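Local coordinates for BH0493 protein (Bacillus halodurans C-125, PDB 2QEE) that binds zinc and is probably a metal-dependent enzyme of the amidohydrolase superfamily, at residues H168-D174 and P219-S225; V206-T211 and D244-V249; P256-G262 and K297-L303. All coordinates share one frame; numbering follows the deposited sequence. Where two conformers were deposited one is given.

Contact 1 (H168-D174 and P219-S225)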
loop_
_atom_site.group_PDB
_atom_site.type_symbol
_atom_site.label_atom_id
_atom_site.label_comp_id
_atom_site.label_asym_id
_atom_site.label_seq_id
_atom_site.Cartn_x
_atom_site.Cartn_y
_atom_site.Cartn_z
ATOM N N HIS C 168 13.612 -8.103 30.916
ATOM C CA HIS C 168 14.228 -6.816 30.964
ATOM C C HIS C 168 13.164 -5.739 31.064
ATOM O O HIS C 168 12.088 -5.872 30.515
ATOM C CB HIS C 168 15.124 -6.547 29.750
ATOM C CG HIS C 168 16.105 -7.658 29.490
ATOM N ND1 HIS C 168 17.408 -7.621 29.948
ATOM C CD2 HIS C 168 15.953 -8.856 28.879
ATOM C CE1 HIS C 168 18.030 -8.737 29.587
ATOM N NE2 HIS C 168 17.164 -9.510 28.948
ATOM N N ALA C 169 13.471 -4.681 31.798
ATOM C CA ALA C 169 12.501 -3.575 31.990
ATOM C C ALA C 169 12.487 -2.580 30.850
ATOM O O ALA C 169 13.527 -2.255 30.255
ATOM C CB ALA C 169 12.813 -2.803 33.314
ATOM N N ALA C 170 11.309 -1.987 30.623
ATOM C CA ALA C 170 11.227 -0.802 29.793
ATOM C C ALA C 170 10.215 0.146 30.442
ATOM O O ALA C 170 9.157 -0.314 30.838
ATOM C CB ALA C 170 10.752 -1.144 28.340
ATOM N N LEU C 171 10.581 1.406 30.553
ATOM C CA LEU C 171 9.830 2.400 31.357
ATOM C C LEU C 171 8.734 2.984 30.457
ATOM O O LEU C 171 9.070 3.752 29.561
ATOM C CB LEU C 171 10.789 3.508 31.852
ATOM C CG LEU C 171 10.221 4.660 32.698
ATOM C CD1 LEU C 171 9.361 4.091 33.862
ATOM C CD2 LEU C 171 11.370 5.538 33.192
ATOM N N ARG C 172 7.483 2.603 30.722
ATOM C CA ARG C 172 6.314 3.067 29.951
ATOM C C ARG C 172 5.857 4.401 30.528
ATOM O O ARG C 172 5.582 4.494 31.733
ATOM C CB ARG C 172 5.195 2.015 29.997
ATOM C CG ARG C 172 3.909 2.440 29.270
ATOM C CD ARG C 172 2.716 1.595 29.634
ATOM N NE ARG C 172 1.602 1.887 28.726
ATOM C CZ ARG C 172 0.648 2.763 29.007
ATOM N NH1 ARG C 172 0.690 3.396 30.165
ATOM N NH2 ARG C 172 -0.341 3.002 28.141
ATOM N N LEU C 173 5.750 5.414 29.673
ATOM C CA LEU C 173 5.477 6.784 30.164
ATOM C C LEU C 173 4.178 7.450 29.681
ATOM O O LEU C 173 4.019 8.652 29.915
ATOM C CB LEU C 173 6.671 7.678 29.883
ATOM C CG LEU C 173 7.990 7.339 30.625
ATOM C CD1 LEU C 173 9.109 8.200 30.122
ATOM C CD2 LEU C 173 7.774 7.429 32.151
ATOM N N ASP C 174 3.241 6.691 29.102
ATOM C CA ASP C 174 2.005 7.253 28.531
ATOM C C ASP C 174 1.287 8.226 29.529
ATOM O O ASP C 174 0.964 9.347 29.149
ATOM C CB ASP C 174 1.063 6.144 28.052
ATOM C CG ASP C 174 1.672 5.369 26.873
ATOM O OD1 ASP C 174 2.877 5.193 26.869
ATOM O OD2 ASP C 174 0.958 4.978 25.960
ATOM N N PRO C 219 15.895 0.410 32.920
ATOM C CA PRO C 219 15.159 0.085 31.684
ATOM C C PRO C 219 16.107 0.125 30.490
ATOM O O PRO C 219 17.058 0.931 30.455
ATOM C CB PRO C 219 14.129 1.243 31.605
ATOM C CG PRO C 219 14.861 2.419 32.213
ATOM C CD PRO C 219 15.598 1.775 33.394
ATOM N N VAL C 220 15.829 -0.710 29.479
ATOM C CA VAL C 220 16.542 -0.656 28.215
ATOM C C VAL C 220 16.118 0.494 27.312
ATOM O O VAL C 220 16.864 0.913 26.437
ATOM C CB VAL C 220 16.465 -2.059 27.491
ATOM C CG1 VAL C 220 17.187 -3.101 28.364
ATOM C CG2 VAL C 220 15.078 -2.459 27.270
ATOM N N TYR C 221 14.897 0.991 27.506
ATOM C CA TYR C 221 14.430 2.198 26.835
ATOM C C TYR C 221 13.237 2.740 27.625
ATOM O O TYR C 221 12.677 2.019 28.485
ATOM C CB TYR C 221 14.073 1.948 25.320
ATOM C CG TYR C 221 13.066 0.845 25.049
ATOM C CD1 TYR C 221 11.688 1.085 25.221
ATOM C CD2 TYR C 221 13.471 -0.430 24.539
ATOM C CE1 TYR C 221 10.696 0.070 24.992
ATOM C CE2 TYR C 221 12.509 -1.444 24.278
ATOM C CZ TYR C 221 11.123 -1.188 24.514
ATOM O OH TYR C 221 10.185 -2.162 24.229
ATOM N N MET C 222 12.891 3.985 27.353
ATOM C CA MET C 222 11.642 4.622 27.805
ATOM C C MET C 222 10.681 4.669 26.612
ATOM O O MET C 222 11.119 4.954 25.488
ATOM C CB MET C 222 11.942 6.062 28.230
ATOM C CG MET C 222 12.813 6.093 29.536
ATOM S SD MET C 222 13.139 7.804 30.095
ATOM C CE MET C 222 14.511 8.302 29.036
ATOM N N ALA C 223 9.398 4.435 26.843
ATOM C CA ALA C 223 8.486 4.275 25.696
ATOM C C ALA C 223 7.216 5.083 25.889
ATOM O O ALA C 223 6.755 5.289 27.041
ATOM C CB ALA C 223 8.116 2.841 25.563
ATOM N N VAL C 224 6.572 5.391 24.760
ATOM C CA VAL C 224 5.231 6.021 24.784
ATOM C C VAL C 224 4.508 5.622 23.505
ATOM O O VAL C 224 5.188 5.336 22.503
ATOM C CB VAL C 224 5.350 7.537 24.922
ATOM C CG1 VAL C 224 6.032 8.203 23.669
ATOM C CG2 VAL C 224 3.959 8.167 25.186
ATOM N N SER C 225 3.182 5.513 23.597
ATOM C CA SER C 225 2.332 5.368 22.416
ATOM C C SER C 225 1.646 6.690 22.154
ATOM O O SER C 225 1.233 7.418 23.108
ATOM C CB SER C 225 1.316 4.235 22.555
ATOM O OG SER C 225 0.339 4.510 23.544
#
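The methyl group of Ala170 lies over one face of the Tyr221 ring, off centre toward the rim, a CH-pi contact with CB 3.9 Å from the ring centroid. Tyr221 holds its ring there with CG between its own backbone N and carbonyl carbon (chi1 55°), and its hydroxyl is hydrogen-bonded to the carbonyl of Met27, next to the zinc ligand His28. The two backbones run as short parallel strands: Leu171 N donates to Tyr221 O, and Leu171 O accepts from Ala223 N at 2.8 Å. Leu173 N closes the ladder on Ala223 O, meeting it almost head-on. On the face of the sheet that carries Leu171 and Met222, Leu171 CD2 is 4.0 Å from Met222 CG, while Leu173 CD1 reaches Met222 CB and SD. Ser225 N donates to Asp174 OD2 on its syn side, 34° out of the carboxylate plane; Ser225 OG, in one of two conformers, adds a doubtful, unusually short bond of 2.5 Å to Asp174 OD2. Arg172 NH2, also in one of two conformers, is 3.2 Å from Asp174 OD2, with Asp147 a further salt-bridge partner. An asparagine in place of Asp174 would probably weaken the hold on Ser225 and remove a negative charge beside Arg172. The guanidinium lying across the carboxylate, a charge attraction without a directed N-H, probably stabilises the anion; the Ser225 side chain is about 7 Å from the bound zinc ion.

Contact 2 (V206-T211 and D244-V249)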
loop_
_atom_site.group_PDB
_atom_site.type_symbol
_atom_site.label_atom_id
_atom_site.label_comp_id
_atom_site.label_asym_id
_atom_site.label_seq_id
_atom_site.Cartn_x
_atom_site.Cartn_y
_atom_site.Cartn_z
ATOM N N VAL C 206 10.121 16.670 37.437
ATOM C CA VAL C 206 9.762 15.610 36.477
ATOM C C VAL C 206 11.021 14.799 36.057
ATOM O O VAL C 206 10.966 13.558 35.988
ATOM C CB VAL C 206 8.942 16.160 35.268
ATOM C CG1 VAL C 206 8.800 15.082 34.148
ATOM C CG2 VAL C 206 7.548 16.567 35.737
ATOM N N LYS C 207 12.139 15.473 35.775
ATOM C CA LYS C 207 13.428 14.761 35.591
ATOM C C LYS C 207 13.779 13.847 36.756
ATOM O O LYS C 207 14.286 12.736 36.554
ATOM C CB LYS C 207 14.561 15.735 35.370
ATOM C CG LYS C 207 14.505 16.470 34.043
ATOM C CD LYS C 207 15.541 17.560 33.965
ATOM C CE LYS C 207 16.755 17.085 33.281
ATOM N NZ LYS C 207 17.545 18.256 32.805
ATOM N N ARG C 208 13.493 14.280 37.980
ATOM C CA ARG C 208 13.798 13.419 39.111
ATOM C C ARG C 208 12.889 12.189 39.152
ATOM O O ARG C 208 13.329 11.088 39.539
ATOM C CB ARG C 208 13.809 14.213 40.445
ATOM C CG ARG C 208 14.286 13.368 41.625
ATOM C CD ARG C 208 14.443 14.219 42.892
ATOM N NE ARG C 208 13.158 14.734 43.369
ATOM C CZ ARG C 208 12.292 14.033 44.081
ATOM N NH1 ARG C 208 12.579 12.792 44.444
ATOM N NH2 ARG C 208 11.149 14.579 44.474
ATOM N N PHE C 209 11.634 12.348 38.723
ATOM C CA PHE C 209 10.724 11.234 38.623
ATOM C C PHE C 209 11.340 10.205 37.624
ATOM O O PHE C 209 11.472 9.006 37.928
ATOM C CB PHE C 209 9.324 11.694 38.180
ATOM C CG PHE C 209 8.377 10.563 37.922
ATOM C CD1 PHE C 209 7.714 9.945 38.958
ATOM C CD2 PHE C 209 8.164 10.085 36.605
ATOM C CE1 PHE C 209 6.844 8.877 38.759
ATOM C CE2 PHE C 209 7.277 9.009 36.366
ATOM C CZ PHE C 209 6.620 8.381 37.453
ATOM N N LEU C 210 11.724 10.689 36.445
ATOM C CA LEU C 210 12.324 9.773 35.459
ATOM C C LEU C 210 13.604 9.105 36.005
ATOM O O LEU C 210 13.758 7.867 35.890
ATOM C CB LEU C 210 12.624 10.501 34.161
ATOM C CG LEU C 210 11.378 11.040 33.458
ATOM C CD1 LEU C 210 11.832 11.948 32.282
ATOM C CD2 LEU C 210 10.396 9.934 33.022
ATOM N N THR C 211 14.487 9.905 36.622
ATOM C CA THR C 211 15.765 9.388 37.071
ATOM C C THR C 211 15.560 8.321 38.159
ATOM O O THR C 211 16.295 7.310 38.218
ATOM C CB THR C 211 16.668 10.543 37.608
ATOM O OG1 THR C 211 16.941 11.442 36.525
ATOM C CG2 THR C 211 17.991 9.974 38.130
ATOM N N ASP C 244 11.936 19.283 27.579
ATOM C CA ASP C 244 12.628 19.773 28.777
ATOM C C ASP C 244 13.118 18.683 29.711
ATOM O O ASP C 244 14.038 18.933 30.497
ATOM C CB ASP C 244 11.729 20.724 29.586
ATOM C CG ASP C 244 11.431 22.019 28.877
ATOM O OD1 ASP C 244 12.161 22.403 27.935
ATOM O OD2 ASP C 244 10.418 22.657 29.287
ATOM N N CYS C 245 12.517 17.490 29.665
ATOM C CA CYS C 245 12.785 16.465 30.656
ATOM C C CYS C 245 13.287 15.175 30.023
ATOM O O CYS C 245 14.348 14.654 30.370
ATOM C CB CYS C 245 11.546 16.173 31.518
ATOM S SG CYS C 245 10.777 17.680 32.265
ATOM N N LEU C 246 12.494 14.627 29.116
ATOM C CA LEU C 246 12.729 13.243 28.697
ATOM C C LEU C 246 13.997 13.176 27.852
ATOM O O LEU C 246 14.816 12.309 28.094
ATOM C CB LEU C 246 11.508 12.709 27.908
ATOM C CG LEU C 246 11.616 11.225 27.592
ATOM C CD1 LEU C 246 10.240 10.623 27.623
ATOM C CD2 LEU C 246 12.335 11.015 26.222
ATOM N N LEU C 247 14.120 14.044 26.847
ATOM C CA LEU C 247 15.249 13.958 25.904
ATOM C C LEU C 247 16.568 14.197 26.647
ATOM O O LEU C 247 17.503 13.393 26.500
ATOM C CB LEU C 247 15.072 14.923 24.729
ATOM C CG LEU C 247 13.954 14.498 23.748
ATOM C CD1 LEU C 247 13.803 15.518 22.643
ATOM C CD2 LEU C 247 14.220 13.089 23.175
ATOM N N PRO C 248 16.639 15.276 27.490
ATOM C CA PRO C 248 17.917 15.440 28.249
ATOM C C PRO C 248 18.276 14.247 29.149
ATOM O O PRO C 248 19.435 13.821 29.155
ATOM C CB PRO C 248 17.662 16.673 29.132
ATOM C CG PRO C 248 16.522 17.417 28.454
ATOM C CD PRO C 248 15.682 16.372 27.769
ATOM N N VAL C 249 17.306 13.704 29.889
ATOM C CA VAL C 249 17.527 12.518 30.731
ATOM C C VAL C 249 17.983 11.303 29.915
ATOM O O VAL C 249 18.946 10.582 30.268
ATOM C CB VAL C 249 16.311 12.190 31.639
ATOM C CG1 VAL C 249 16.432 10.829 32.301
ATOM C CG2 VAL C 249 16.124 13.271 32.704
#
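Lys207 and Val249 run antiparallel alongside one another, and the aliphatic part of the lysine does the touching: its CG lies 3.8 Å from Val249 CG2, and CE also packs on that methyl. The same CG rests on the backbone of Cys245, 3.8 Å from its CA. Lys207 starts out with CG anti to the carbonyl carbon (chi1 -69°); the bend at chi3 (96°) carries CE and NZ across segment 244-249, where the ammonium end passes over Pro248 nearly square to it. The preceding residue, Val206, faces the thiol of Cys245 with both CB and CG1, the latter 3.8 Å from SG. One turn later, Leu210 sends CD1 to the backbone beside Leu246, 3.9 Å from its CA, and its CB approaches Val249 CG1 more loosely. The segments cross at -43° with their axes 9.0 Å apart, and Lys207 and Cys245 are the residues whose backbones come nearest. Thr211 turns its OG1 back to Lys207 O, a bond of 3.0 Å made from above the carbonyl plane. Helices 200-217 and 237-253, which flank strand 222-226 in the chain, thus pack side by side on the outside of the sheet. No hydrogen bond joins the two segments: the interface rests on methyl, methylene and thiol contacts, with the lysine's hydrocarbon chain laid against its neighbour while its ammonium end reaches the border of the contact by Pro248 CB, away from the zinc site.

Contact 3 (P256-G262 and K297-L303)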
loop_
_atom_site.group_PDB
_atom_site.type_symbol
_atom_site.label_atom_id
_atom_site.label_comp_id
_atom_site.label_asym_id
_atom_site.label_seq_id
_atom_site.Cartn_x
_atom_site.Cartn_y
_atom_site.Cartn_z
ATOM N N PRO C 256 17.564 4.895 24.798
ATOM C CA PRO C 256 16.691 5.303 23.658
ATOM C C PRO C 256 15.276 5.653 24.118
ATOM O O PRO C 256 14.805 5.167 25.203
ATOM C CB PRO C 256 16.625 4.045 22.763
ATOM C CG PRO C 256 17.823 3.177 23.156
ATOM C CD PRO C 256 18.051 3.493 24.659
ATOM N N PHE C 257 14.594 6.447 23.278
ATOM C CA PHE C 257 13.179 6.769 23.444
ATOM C C PHE C 257 12.379 5.990 22.379
ATOM O O PHE C 257 12.624 6.187 21.175
ATOM C CB PHE C 257 13.046 8.237 23.189
ATOM C CG PHE C 257 11.652 8.783 23.405
ATOM C CD1 PHE C 257 10.754 8.158 24.250
ATOM C CD2 PHE C 257 11.277 9.946 22.745
ATOM C CE1 PHE C 257 9.468 8.724 24.425
ATOM C CE2 PHE C 257 9.996 10.503 22.933
ATOM C CZ PHE C 257 9.108 9.855 23.758
ATOM N N ALA C 258 11.475 5.142 22.822
ATOM C CA ALA C 258 10.686 4.341 21.893
ATOM C C ALA C 258 9.363 5.047 21.689
ATOM O O ALA C 258 8.612 5.278 22.664
ATOM C CB ALA C 258 10.449 2.948 22.426
ATOM N N MET C 259 9.006 5.270 20.434
ATOM C CA MET C 259 7.747 5.924 20.120
ATOM C C MET C 259 6.923 4.975 19.254
ATOM O O MET C 259 7.396 4.549 18.217
ATOM C CB MET C 259 7.988 7.205 19.352
ATOM C CG MET C 259 8.878 8.220 20.084
ATOM S SD MET C 259 9.044 9.798 19.249
ATOM C CE MET C 259 10.147 9.382 17.953
ATOM N N MET C 260 5.733 4.645 19.719
ATOM C CA MET C 260 4.820 3.772 18.988
ATOM C C MET C 260 3.671 4.661 18.519
ATOM O O MET C 260 2.843 5.048 19.335
ATOM C CB MET C 260 4.372 2.656 19.925
ATOM C CG MET C 260 5.633 1.923 20.474
ATOM S SD MET C 260 5.253 0.447 21.421
ATOM C CE MET C 260 3.615 0.673 22.046
ATOM N N ILE C 261 3.654 4.999 17.220
ATOM C CA ILE C 261 2.867 6.123 16.781
ATOM C C ILE C 261 1.684 5.629 15.914
ATOM O O ILE C 261 1.875 4.807 15.023
ATOM C CB ILE C 261 3.733 7.070 15.949
ATOM C CG1 ILE C 261 4.846 7.710 16.822
ATOM C CG2 ILE C 261 2.837 8.183 15.310
ATOM C CD1 ILE C 261 6.027 8.313 15.996
ATOM N N GLY C 262 0.478 6.156 16.155
ATOM C CA GLY C 262 -0.626 5.945 15.190
ATOM C C GLY C 262 -1.903 5.387 15.807
ATOM O O GLY C 262 -2.894 5.196 15.088
ATOM N N LYS C 297 18.917 8.538 20.861
ATOM C CA LYS C 297 18.507 7.349 20.026
ATOM C C LYS C 297 16.993 7.124 20.112
ATOM O O LYS C 297 16.413 7.224 21.194
ATOM C CB LYS C 297 19.243 6.107 20.534
ATOM C CG LYS C 297 20.753 6.226 20.165
ATOM C CD LYS C 297 21.512 4.978 20.427
ATOM C CE LYS C 297 21.770 4.806 21.891
ATOM N NZ LYS C 297 22.875 3.788 22.090
ATOM N N PHE C 298 16.361 6.763 18.969
ATOM C CA PHE C 298 14.933 6.629 18.937
ATOM C C PHE C 298 14.569 5.284 18.302
ATOM O O PHE C 298 15.110 4.934 17.220
ATOM C CB PHE C 298 14.343 7.738 18.063
ATOM C CG PHE C 298 14.651 9.123 18.564
ATOM C CD1 PHE C 298 13.717 9.762 19.413
ATOM C CD2 PHE C 298 15.848 9.773 18.245
ATOM C CE1 PHE C 298 13.995 11.033 19.902
ATOM C CE2 PHE C 298 16.110 11.084 18.756
ATOM C CZ PHE C 298 15.159 11.674 19.575
ATOM N N LEU C 299 13.711 4.544 18.985
ATOM C CA LEU C 299 13.154 3.304 18.423
ATOM C C LEU C 299 11.761 3.677 17.966
ATOM O O LEU C 299 11.014 4.274 18.744
ATOM C CB LEU C 299 13.087 2.239 19.514
ATOM C CG LEU C 299 14.425 1.569 19.865
ATOM C CD1 LEU C 299 14.294 1.012 21.340
ATOM C CD2 LEU C 299 14.711 0.401 18.896
ATOM N N VAL C 300 11.370 3.343 16.731
ATOM C CA VAL C 300 10.008 3.728 16.275
ATOM C C VAL C 300 9.340 2.573 15.587
ATOM O O VAL C 300 9.995 1.860 14.807
ATOM C CB VAL C 300 10.100 4.917 15.295
ATOM C CG1 VAL C 300 8.677 5.354 14.704
ATOM C CG2 VAL C 300 10.735 6.152 15.972
ATOM N N THR C 301 8.073 2.388 15.898
ATOM C CA THR C 301 7.172 1.527 15.130
ATOM C C THR C 301 5.893 2.346 14.880
ATOM O O THR C 301 5.521 3.191 15.728
ATOM C CB THR C 301 6.908 0.180 15.844
ATOM O OG1 THR C 301 6.412 -0.792 14.909
ATOM C CG2 THR C 301 5.921 0.275 17.044
ATOM N N MET C 302 5.218 2.085 13.749
ATOM C CA MET C 302 4.049 2.923 13.404
ATOM C C MET C 302 2.874 2.038 13.077
ATOM O O MET C 302 3.048 0.911 12.616
ATOM C CB MET C 302 4.310 3.903 12.262
ATOM C CG MET C 302 5.379 4.950 12.643
ATOM S SD MET C 302 5.722 6.201 11.464
ATOM C CE MET C 302 4.316 7.348 11.900
ATOM N N LEU C 303 1.680 2.561 13.329
ATOM C CA LEU C 303 0.508 1.665 13.257
ATOM C C LEU C 303 -0.191 1.623 11.879
ATOM O O LEU C 303 -0.887 0.630 11.570
ATOM C CB LEU C 303 -0.516 2.064 14.334
ATOM C CG LEU C 303 -1.658 1.085 14.632
ATOM C CD1 LEU C 303 -1.237 -0.337 15.013
ATOM C CD2 LEU C 303 -2.538 1.711 15.820
#
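Met259 CE forms the apolar centre, touching both Val300 CG2 at 3.8 Å and Phe298 CD1 at 3.9 Å. Its chain bends at chi3 (-75°), which turns the methyl across to the neighbouring strand. Beside it, Phe298 brings CE1 to the edge of the Phe257 ring, near the plane of that ring and 4.1 Å from its CD2; a face of the Phe257 ring is overlaid by Met259 CG. Further along the same side, Ile261 and Met302 extend together, with Met302 CE 3.8 Å from Ile261 CG2. On the other side of the sheet Ala258 packs on Leu299 CB, and Met260 CG touches Thr301 CG2 at 3.8 Å; the buried hydroxyl of Thr301 is satisfied by Phe324 O. Between these layers, six N-H...O bonds from Phe257 N to Leu303 N knit the backbones into a regular parallel ladder; Met259 N, for instance, reaches Leu299 O at 2.8 Å. Gly262 ends it with backbone angles suited to glycine alone, where a CB would also strike Leu303 CB. At the polar edge, where the second strand starts, the ammonium of Lys297 bonds to Phe413 O. Strand 222-226 flanks 257-261 on one side and strand 321-323 flanks 298-302 on the other. Helix 284-292 packs on the side of Met259, Ile261 and Phe298, through Leu289 among others, whereas on the opposite side the side chain of Met260 is about 4 Å from the bound zinc ion.

From the N terminus, strand 171-172 comes first; the chain then runs through helix 200-217 to strand 222-226, where contact 1 closes a largely helical loop. Contact 2 crosses it: residues 206-211 lie within that loop, but their partners 244-249 follow on the next helix, 237-253. Contact 3 opens only after both have closed and joins strand 257-264 to 298-302 by way of helix 284-292. Strands 222-226 and 257-264 are neighbours, so contacts 1 and 3 make one continuous sheet beside the zinc site. Helices 200-217 and 237-253 lie on its outer side, where Leu210 and Leu246 reach Leu173, and Leu246 also reaches Phe257. This alternation of strand and helix is consistent with the barrel of the amidohydrolase superfamily.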